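Local coordinates for protein carbohydrate kinase (Agrobacterium tumefaciens, PDB 2NWH) that probably phosphorylates a sugar or related small molecule at the expense of ATP, as a member of the pfkB (ribokinase-like) carbohydrate kinase family, at residues A[3-15]-A[131-144]. Sequence-based numbering, arbitrary orientation. Where two conformers were deposited one is given.
Sequences MKKILVLGGAHID and AIIASDFLLCDANL
Leu7 packs against the end of helix 126-134 and against the neighbouring strand. Its CD2 lies 3.8 Å from Ala131 CB and also meets Ile132 CG1, while its CB touches Ser135 CB and Leu138 CD2. CG stands anti to the backbone N (chi1 176°), which carries the branch to the helix. Leu138 and Cys140 share this buried face of the sheet. On the other face Ile6 lies beside Phe137 and Val8 beside Leu139, each pair pointing the same way. Helix 41-51 covers that side.

Strands 5-9 and 137-141 run parallel, their axes 19° apart. Leu7 N bonds to Phe137 O, Leu7 O takes Leu139 N, and Leu9 N reaches Leu139 O at 2.8 Å.

The start of the pair is more open to solvent, and is held by polar bonds rather than by apolar packing. Here Asp136 OD2 accepts two backbone N-H groups, from Lys4 N at 2.8 Å and Lys5 N at 2.8 Å. They come from opposite faces of the carboxylate plane, both on the anti side. The Lys5 chain bends past Ala134 O, and its NZ forms a salt bridge with Glu55.

At the buried far end, Asp141 OD2 receives a nearly straight bond from Gly11 N (3.0 Å, 176°) on its syn side, and a second from Gly42 N. Asp141 OD1 takes Asn143 N in an Asx turn. The contact joins two adjacent central parallel strands, at the middle of the Rossmann-like alpha/beta domain of the ribokinase fold.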
loop_
_atom_site.group_PDB
_atom_site.type_symbol
_atom_site.label_atom_id
_atom_site.label_comp_id
_atom_site.label_asym_id
_atom_site.label_seq_id
_atom_site.Cartn_x
_atom_site.Cartn_y
_atom_site.Cartn_z
ATOM N N MET A 3 -5.623 -17.306 -8.097
ATOM C CA MET A 3 -4.477 -16.608 -7.397
ATOM C C MET A 3 -4.564 -16.727 -5.868
ATOM O O MET A 3 -5.466 -16.155 -5.236
ATOM C CB MET A 3 -4.386 -15.136 -7.826
ATOM C CG MET A 3 -3.741 -14.888 -9.203
ATOM S SD MET A 3 -4.359 -15.923 -10.566
ATOM C CE MET A 3 -6.038 -15.289 -10.786
ATOM N N LYS A 4 -3.637 -17.487 -5.282
ATOM C CA LYS A 4 -3.695 -17.762 -3.857
ATOM C C LYS A 4 -2.528 -17.110 -3.146
ATOM O O LYS A 4 -2.649 -16.752 -1.987
ATOM C CB LYS A 4 -3.642 -19.268 -3.571
ATOM C CG LYS A 4 -4.700 -19.681 -2.549
ATOM C CD LYS A 4 -4.340 -19.274 -1.109
ATOM C CE LYS A 4 -5.089 -20.082 -0.067
ATOM N NZ LYS A 4 -5.048 -19.337 1.237
ATOM N N LYS A 5 -1.414 -16.975 -3.852
ATOM C CA LYS A 5 -0.158 -16.563 -3.222
ATOM C C LYS A 5 0.314 -15.226 -3.753
ATOM O O LYS A 5 0.397 -15.043 -4.947
ATOM C CB LYS A 5 0.922 -17.621 -3.430
ATOM C CG LYS A 5 0.719 -18.903 -2.641
ATOM C CD LYS A 5 1.881 -19.904 -2.885
ATOM C CE LYS A 5 3.266 -19.456 -2.335
ATOM N NZ LYS A 5 3.378 -19.239 -0.862
ATOM N N ILE A 6 0.539 -14.276 -2.844
ATOM C CA ILE A 6 0.917 -12.948 -3.260
ATOM C C ILE A 6 2.253 -12.649 -2.625
ATOM O O ILE A 6 2.410 -12.813 -1.392
ATOM C CB ILE A 6 -0.141 -11.873 -2.803
ATOM C CG1 ILE A 6 -1.531 -12.173 -3.401
ATOM C CG2 ILE A 6 0.388 -10.451 -3.069
ATOM C CD1 ILE A 6 -2.578 -11.258 -2.880
ATOM N N LEU A 7 3.207 -12.209 -3.431
ATOM C CA LEU A 7 4.496 -11.780 -2.895
ATOM C C LEU A 7 4.587 -10.271 -2.967
ATOM O O LEU A 7 4.369 -9.697 -4.038
ATOM C CB LEU A 7 5.632 -12.392 -3.699
ATOM C CG LEU A 7 7.069 -11.969 -3.311
ATOM C CD1 LEU A 7 7.463 -12.595 -2.010
ATOM C CD2 LEU A 7 8.010 -12.423 -4.387
ATOM N N VAL A 8 4.934 -9.657 -1.834
ATOM C CA VAL A 8 5.064 -8.205 -1.705
ATOM C C VAL A 8 6.528 -7.836 -1.583
ATOM O O VAL A 8 7.259 -8.418 -0.762
ATOM C CB VAL A 8 4.305 -7.700 -0.486
ATOM C CG1 VAL A 8 4.429 -6.172 -0.371
ATOM C CG2 VAL A 8 2.836 -8.106 -0.604
ATOM N N LEU A 9 6.971 -6.898 -2.401
ATOM C CA LEU A 9 8.339 -6.376 -2.327
ATOM C C LEU A 9 8.254 -4.862 -2.119
ATOM O O LEU A 9 7.818 -4.119 -3.001
ATOM C CB LEU A 9 9.122 -6.732 -3.597
ATOM C CG LEU A 9 9.117 -8.220 -3.892
ATOM C CD1 LEU A 9 8.107 -8.531 -5.003
ATOM C CD2 LEU A 9 10.540 -8.615 -4.375
ATOM N N GLY A 10 8.652 -4.399 -0.948
ATOM C CA GLY A 10 8.355 -3.031 -0.585
ATOM C C GLY A 10 8.849 -2.693 0.797
ATOM O O GLY A 10 9.757 -3.337 1.309
ATOM N N GLY A 11 8.252 -1.660 1.368
ATOM C CA GLY A 11 8.695 -1.139 2.621
ATOM C C GLY A 11 7.986 -1.769 3.771
ATOM O O GLY A 11 6.821 -2.210 3.681
ATOM N N ALA A 12 8.714 -1.810 4.877
ATOM C CA ALA A 12 8.206 -2.302 6.116
ATOM C C ALA A 12 9.077 -1.587 7.129
ATOM O O ALA A 12 10.265 -1.816 7.198
ATOM C CB ALA A 12 8.349 -3.850 6.196
ATOM N N HIS A 13 8.493 -0.648 7.879
ATOM C CA HIS A 13 9.305 0.206 8.780
ATOM C C HIS A 13 8.671 0.170 10.179
ATOM O O HIS A 13 7.538 -0.272 10.342
ATOM C CB HIS A 13 9.432 1.674 8.254
ATOM C CG HIS A 13 8.128 2.417 8.032
ATOM N ND1 HIS A 13 7.326 2.893 9.049
ATOM C CD2 HIS A 13 7.557 2.855 6.889
ATOM C CE1 HIS A 13 6.293 3.548 8.543
ATOM N NE2 HIS A 13 6.413 3.544 7.230
ATOM N N ILE A 14 9.424 0.663 11.158
ATOM C CA ILE A 14 8.885 0.905 12.488
ATOM C C ILE A 14 8.294 2.329 12.528
ATOM O O ILE A 14 8.899 3.306 12.046
ATOM C CB ILE A 14 9.951 0.630 13.592
ATOM C CG1 ILE A 14 9.345 0.515 14.996
ATOM C CG2 ILE A 14 11.080 1.710 13.590
ATOM C CD1 ILE A 14 8.493 -0.774 15.188
ATOM N N ASP A 15 7.104 2.425 13.107
ATOM C CA ASP A 15 6.445 3.695 13.280
ATOM C C ASP A 15 6.411 3.964 14.777
ATOM O O ASP A 15 5.752 3.242 15.526
ATOM C CB ASP A 15 5.031 3.631 12.702
ATOM C CG ASP A 15 4.265 4.925 12.853
ATOM O OD1 ASP A 15 4.221 5.510 13.971
ATOM O OD2 ASP A 15 3.663 5.344 11.854
ATOM N N ALA A 131 11.310 -16.873 -5.227
ATOM C CA ALA A 131 10.135 -16.349 -4.495
ATOM C C ALA A 131 9.057 -15.926 -5.479
ATOM O O ALA A 131 7.828 -16.238 -5.293
ATOM C CB ALA A 131 10.544 -15.149 -3.566
ATOM N N ILE A 132 9.489 -15.220 -6.523
ATOM C CA ILE A 132 8.572 -14.765 -7.589
ATOM C C ILE A 132 7.865 -15.959 -8.271
ATOM O O ILE A 132 6.631 -15.966 -8.428
ATOM C CB ILE A 132 9.291 -13.809 -8.599
ATOM C CG1 ILE A 132 9.680 -12.499 -7.860
ATOM C CG2 ILE A 132 8.400 -13.530 -9.837
ATOM C CD1 ILE A 132 10.522 -11.527 -8.631
ATOM N N ILE A 133 8.637 -16.996 -8.599
ATOM C CA ILE A 133 8.089 -18.139 -9.325
ATOM C C ILE A 133 7.099 -18.921 -8.441
ATOM O O ILE A 133 6.136 -19.555 -8.943
ATOM C CB ILE A 133 9.239 -19.060 -9.838
ATOM C CG1 ILE A 133 9.989 -18.368 -10.990
ATOM C CG2 ILE A 133 8.679 -20.439 -10.270
ATOM C CD1 ILE A 133 11.342 -19.077 -11.375
ATOM N N ALA A 134 7.334 -18.881 -7.131
ATOM C CA ALA A 134 6.453 -19.544 -6.166
ATOM C C ALA A 134 5.143 -18.772 -5.945
ATOM O O ALA A 134 4.183 -19.312 -5.348
ATOM C CB ALA A 134 7.158 -19.719 -4.843
ATOM N N SER A 135 5.088 -17.522 -6.402
ATOM C CA SER A 135 3.911 -16.672 -6.148
ATOM C C SER A 135 2.933 -16.691 -7.328
ATOM O O SER A 135 3.272 -17.170 -8.423
ATOM C CB SER A 135 4.351 -15.229 -5.885
ATOM O OG SER A 135 4.447 -14.540 -7.121
ATOM N N ASP A 136 1.729 -16.146 -7.124
ATOM C CA ASP A 136 0.725 -16.023 -8.198
ATOM C C ASP A 136 0.493 -14.566 -8.648
ATOM O O ASP A 136 -0.031 -14.312 -9.733
ATOM C CB ASP A 136 -0.633 -16.562 -7.695
ATOM C CG ASP A 136 -0.575 -18.020 -7.331
ATOM O OD1 ASP A 136 0.030 -18.815 -8.118
ATOM O OD2 ASP A 136 -1.129 -18.386 -6.268
ATOM N N PHE A 137 0.860 -13.617 -7.795
ATOM C CA PHE A 137 0.623 -12.201 -8.015
ATOM C C PHE A 137 1.688 -11.440 -7.203
ATOM O O PHE A 137 1.958 -11.802 -6.049
ATOM C CB PHE A 137 -0.761 -11.824 -7.451
ATOM C CG PHE A 137 -1.457 -10.750 -8.214
ATOM C CD1 PHE A 137 -2.633 -11.033 -8.931
ATOM C CD2 PHE A 137 -0.943 -9.448 -8.244
ATOM C CE1 PHE A 137 -3.298 -10.020 -9.674
ATOM C CE2 PHE A 137 -1.570 -8.431 -8.990
ATOM C CZ PHE A 137 -2.776 -8.717 -9.703
ATOM N N LEU A 138 2.255 -10.392 -7.794
ATOM C CA LEU A 138 3.284 -9.552 -7.149
ATOM C C LEU A 138 2.717 -8.199 -6.774
ATOM O O LEU A 138 1.831 -7.651 -7.489
ATOM C CB LEU A 138 4.475 -9.315 -8.083
ATOM C CG LEU A 138 5.110 -10.584 -8.686
ATOM C CD1 LEU A 138 6.225 -10.202 -9.631
ATOM C CD2 LEU A 138 5.592 -11.561 -7.603
ATOM N N LEU A 139 3.246 -7.647 -5.676
ATOM C CA LEU A 139 2.898 -6.298 -5.295
ATOM C C LEU A 139 4.158 -5.582 -4.873
ATOM O O LEU A 139 4.915 -6.092 -4.045
ATOM C CB LEU A 139 1.875 -6.291 -4.135
ATOM C CG LEU A 139 1.596 -4.890 -3.503
ATOM C CD1 LEU A 139 0.951 -3.906 -4.527
ATOM C CD2 LEU A 139 0.721 -5.053 -2.224
ATOM N N CYS A 140 4.372 -4.375 -5.380
ATOM C CA CYS A 140 5.525 -3.623 -4.904
ATOM C C CYS A 140 5.060 -2.250 -4.459
ATOM O O CYS A 140 3.890 -1.861 -4.682
ATOM C CB CYS A 140 6.590 -3.516 -6.017
ATOM S SG CYS A 140 6.068 -2.509 -7.476
ATOM N N ASP A 141 5.967 -1.507 -3.848
ATOM C CA ASP A 141 5.687 -0.118 -3.627
ATOM C C ASP A 141 6.897 0.715 -4.055
ATOM O O ASP A 141 8.006 0.191 -4.300
ATOM C CB ASP A 141 5.209 0.179 -2.221
ATOM C CG ASP A 141 6.315 0.019 -1.180
ATOM O OD1 ASP A 141 7.507 0.202 -1.528
ATOM O OD2 ASP A 141 5.992 -0.270 -0.015
ATOM N N ALA A 142 6.652 2.019 -4.147
ATOM C CA ALA A 142 7.644 2.910 -4.698
ATOM C C ALA A 142 8.683 3.333 -3.646
ATOM O O ALA A 142 9.439 4.285 -3.881
ATOM C CB ALA A 142 6.942 4.135 -5.389
ATOM N N ASN A 143 8.738 2.617 -2.507
ATOM C CA ASN A 143 9.867 2.749 -1.566
ATOM C C ASN A 143 11.156 2.165 -2.137
ATOM O O ASN A 143 12.274 2.551 -1.735
ATOM C CB ASN A 143 9.602 2.066 -0.219
ATOM C CG ASN A 143 8.655 2.830 0.652
ATOM O OD1 ASN A 143 7.618 2.299 1.087
ATOM N ND2 ASN A 143 8.987 4.090 0.916
ATOM N N LEU A 144 11.010 1.193 -3.031
ATOM C CA LEU A 144 12.172 0.562 -3.668
ATOM C C LEU A 144 12.794 1.539 -4.676
ATOM O O LEU A 144 12.105 2.381 -5.244
ATOM C CB LEU A 144 11.752 -0.693 -4.441
ATOM C CG LEU A 144 11.085 -1.861 -3.694
ATOM C CD1 LEU A 144 10.777 -2.977 -4.704
ATOM C CD2 LEU A 144 11.928 -2.372 -2.558
#